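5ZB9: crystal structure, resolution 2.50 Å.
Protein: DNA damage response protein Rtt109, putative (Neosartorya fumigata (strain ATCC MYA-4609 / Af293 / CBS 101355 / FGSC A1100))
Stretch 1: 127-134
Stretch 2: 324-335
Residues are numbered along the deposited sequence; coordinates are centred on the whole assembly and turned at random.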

# COMPACT_ATOMS: atom_id res chain seq x y z
N HIS A 127 6.45 -11.79 2.82
CA HIS A 127 5.25 -11.92 3.64
C HIS A 127 4.24 -12.84 2.98
O HIS A 127 3.20 -13.17 3.56
CB HIS A 127 4.63 -10.55 3.92
CG HIS A 127 5.48 -9.71 4.82
ND1 HIS A 127 5.28 -9.64 6.18
CD2 HIS A 127 6.58 -8.97 4.56
CE1 HIS A 127 6.20 -8.85 6.71
NE2 HIS A 127 7.00 -8.43 5.75
N GLN A 128 4.57 -13.25 1.77
CA GLN A 128 3.81 -14.28 1.07
C GLN A 128 3.77 -15.58 1.87
O GLN A 128 4.81 -16.13 2.21
CB GLN A 128 4.43 -14.52 -0.31
CG GLN A 128 3.70 -15.53 -1.15
CD GLN A 128 2.30 -15.08 -1.50
OE1 GLN A 128 1.34 -15.41 -0.80
NE2 GLN A 128 2.18 -14.31 -2.58
N ARG A 129 2.57 -16.05 2.19
CA ARG A 129 2.41 -17.34 2.86
C ARG A 129 1.86 -18.35 1.88
O ARG A 129 1.07 -18.00 1.01
CB ARG A 129 1.48 -17.22 4.06
CG ARG A 129 2.10 -16.59 5.29
CD ARG A 129 1.07 -16.50 6.40
NE ARG A 129 0.14 -15.40 6.18
CZ ARG A 129 -1.11 -15.37 6.62
NH1 ARG A 129 -1.61 -16.40 7.31
NH2 ARG A 129 -1.88 -14.31 6.38
N PRO A 130 2.28 -19.62 2.01
CA PRO A 130 1.79 -20.71 1.14
C PRO A 130 0.28 -20.89 1.22
O PRO A 130 -0.27 -21.02 2.31
CB PRO A 130 2.51 -21.94 1.68
CG PRO A 130 3.71 -21.41 2.38
CD PRO A 130 3.30 -20.09 2.96
N GLY A 131 -0.38 -20.90 0.07
CA GLY A 131 -1.82 -21.09 0.01
C GLY A 131 -2.67 -19.91 0.46
O GLY A 131 -3.90 -19.98 0.39
N VAL A 132 -2.05 -18.83 0.92
CA VAL A 132 -2.80 -17.67 1.40
C VAL A 132 -2.76 -16.50 0.42
O VAL A 132 -1.69 -16.00 0.06
CB VAL A 132 -2.26 -17.19 2.76
CG1 VAL A 132 -2.99 -15.92 3.20
CG2 VAL A 132 -2.41 -18.30 3.79
N ARG A 133 -3.95 -16.06 -0.00
CA ARG A 133 -4.08 -14.89 -0.87
C ARG A 133 -3.38 -13.66 -0.28
O ARG A 133 -3.46 -13.40 0.92
CB ARG A 133 -5.57 -14.59 -1.11
CG ARG A 133 -5.83 -13.47 -2.09
CD ARG A 133 -7.30 -13.40 -2.48
NE ARG A 133 -7.64 -14.38 -3.51
CZ ARG A 133 -8.61 -15.28 -3.39
NH1 ARG A 133 -9.34 -15.33 -2.28
NH2 ARG A 133 -8.85 -16.14 -4.37
N LEU A 134 -2.66 -12.93 -1.14
CA LEU A 134 -1.98 -11.70 -0.72
C LEU A 134 -2.42 -10.51 -1.58
O LEU A 134 -2.55 -10.62 -2.81
CB LEU A 134 -0.46 -11.86 -0.80
CG LEU A 134 0.36 -10.68 -0.29
CD1 LEU A 134 1.63 -11.18 0.37
CD2 LEU A 134 0.71 -9.68 -1.39
N ASN A 324 -2.68 -14.51 -6.31
CA ASN A 324 -3.11 -15.85 -5.91
C ASN A 324 -1.96 -16.82 -6.06
O ASN A 324 -1.53 -17.13 -7.17
CB ASN A 324 -4.32 -16.30 -6.73
CG ASN A 324 -5.54 -15.44 -6.48
OD1 ASN A 324 -6.12 -15.48 -5.40
ND2 ASN A 324 -5.93 -14.65 -7.48
N PRO A 325 -1.44 -17.31 -4.92
CA PRO A 325 -0.27 -18.19 -4.87
C PRO A 325 -0.60 -19.58 -5.42
O PRO A 325 -1.78 -19.88 -5.61
CB PRO A 325 0.04 -18.24 -3.37
CG PRO A 325 -1.30 -18.15 -2.74
CD PRO A 325 -2.05 -17.15 -3.59
N PRO A 326 0.43 -20.40 -5.70
CA PRO A 326 0.15 -21.73 -6.25
C PRO A 326 -0.79 -22.55 -5.37
O PRO A 326 -0.60 -22.61 -4.15
CB PRO A 326 1.54 -22.38 -6.33
CG PRO A 326 2.49 -21.22 -6.43
CD PRO A 326 1.88 -20.15 -5.58
N GLY A 327 -1.80 -23.15 -5.98
CA GLY A 327 -2.80 -23.90 -5.23
C GLY A 327 -4.02 -23.04 -5.00
O GLY A 327 -4.88 -23.35 -4.18
N LEU A 328 -4.08 -21.93 -5.73
CA LEU A 328 -5.16 -20.97 -5.59
C LEU A 328 -5.36 -20.24 -6.91
O LEU A 328 -4.40 -19.74 -7.50
CB LEU A 328 -4.85 -19.98 -4.46
CG LEU A 328 -5.98 -19.47 -3.57
CD1 LEU A 328 -6.68 -20.61 -2.84
CD2 LEU A 328 -5.46 -18.43 -2.57
N VAL A 329 -6.60 -20.21 -7.39
CA VAL A 329 -6.95 -19.45 -8.59
C VAL A 329 -7.90 -18.33 -8.18
O VAL A 329 -8.40 -18.33 -7.06
CB VAL A 329 -7.61 -20.33 -9.67
CG1 VAL A 329 -6.62 -21.36 -10.20
CG2 VAL A 329 -8.85 -21.02 -9.11
N ASN A 330 -8.14 -17.39 -9.09
CA ASN A 330 -8.98 -16.24 -8.75
C ASN A 330 -10.48 -16.57 -8.70
O ASN A 330 -11.30 -15.69 -8.42
CB ASN A 330 -8.73 -15.09 -9.74
CG ASN A 330 -9.23 -15.39 -11.14
OD1 ASN A 330 -9.29 -16.55 -11.56
ND2 ASN A 330 -9.59 -14.35 -11.87
N SER A 331 -10.84 -17.82 -8.96
CA SER A 331 -12.23 -18.26 -8.88
C SER A 331 -12.57 -18.81 -7.49
O SER A 331 -13.75 -18.91 -7.12
CB SER A 331 -12.52 -19.32 -9.96
OG SER A 331 -12.02 -20.59 -9.59
N VAL A 332 -11.55 -19.18 -6.73
CA VAL A 332 -11.72 -19.63 -5.36
C VAL A 332 -12.10 -18.45 -4.47
O VAL A 332 -11.28 -17.57 -4.22
CB VAL A 332 -10.45 -20.31 -4.80
CG1 VAL A 332 -10.66 -20.74 -3.36
CG2 VAL A 332 -10.05 -21.49 -5.67
N GLN A 333 -13.34 -18.44 -3.98
CA GLN A 333 -13.82 -17.35 -3.14
C GLN A 333 -13.07 -17.31 -1.80
O GLN A 333 -12.66 -18.35 -1.28
CB GLN A 333 -15.33 -17.49 -2.90
CG GLN A 333 -15.94 -16.36 -2.06
CD GLN A 333 -17.44 -16.20 -2.26
OE1 GLN A 333 -17.89 -15.36 -3.04
NE2 GLN A 333 -18.22 -17.01 -1.54
N MET A 334 -12.89 -16.10 -1.28
CA MET A 334 -12.31 -15.89 0.05
C MET A 334 -13.08 -16.68 1.11
O MET A 334 -14.30 -16.85 0.99
CB MET A 334 -12.29 -14.39 0.38
CG MET A 334 -11.82 -14.02 1.79
SD MET A 334 -10.17 -14.61 2.23
CE MET A 334 -9.11 -13.65 1.15
N THR A 335 -12.38 -17.18 2.12
CA THR A 335 -13.03 -17.90 3.21
C THR A 335 -12.96 -17.12 4.52
O THR A 335 -12.04 -16.32 4.74
CB THR A 335 -12.43 -19.32 3.39
OG1 THR A 335 -11.05 -19.23 3.77
CG2 THR A 335 -12.54 -20.13 2.10

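An arginine side chain can organise a loop that has no regular secondary structure of its own, because its flat guanidinium group offers several N–H donors in one plane and faces that carry no N–H and can accept apolar neighbours. R133 in Rtt109 is a clear example. Its side chain runs extended through chi1 and chi2 (both t) before turning at chi3 (m), and although its CA-to-CB bond points sideways to the second stretch, its end comes nearer.

The strongest bonds lie at the edge of the guanidinium. R133 NE donates to N324 OD1 at 2.7 Å, and R133 NH2 adds a weak hydrogen bond to the same oxygen, N324 OD1, at 3.0 Å. One carbonyl oxygen is thus shared by two donors, a fork whose angles, 141° and 127°, are each well short of linear. The amide is held from its other end too, since N324 ND2 is hydrogen-bonded elsewhere in the structure. R133 NH2 also donates to the backbone carbonyl V332 O, at 2.8 Å and a straighter 161°. The single side chain therefore ties together residues eight positions apart, spanning the intervening turns of the loop. No carboxylate is involved across this contact: the positive charge meets the partial negative charge of carbonyl oxygens.

Two turns follow N324 in the second stretch, and V332 closes the second of them. A type II turn carries the chain from P325 to L328, with G327 at a positive phi, and a type I turn follows from V329 to V332, closed by V332 N donating to V329 O at 3.3 Å. In the first stretch, a type II turn from R129 to V132 is closed by V132 N to R129 O at 3.2 Å, with G131 at a phi of 74°, a value that favours glycine. No backbone-to-backbone hydrogen bond joins the two stretches, although their CA atoms approach to 5.2 Å between R133 CA and N324 CA.

Apolar packing fills in around this polar centre. L328 lays its CD2 over one face of the guanidinium, leaving the edge free for hydrogen bonding, and the same methyl lies 3.7 Å from G131 O. M334 contributes its terminal methyl, with M334 CE 3.8 Å from R133 NH1. The P325 ring packs against the turn backbone: P325 CG lies 3.6 Å from V132 O and 3.9 Å from G131 C. Together the stretches bury 454 Å², and R133 is the residue most covered.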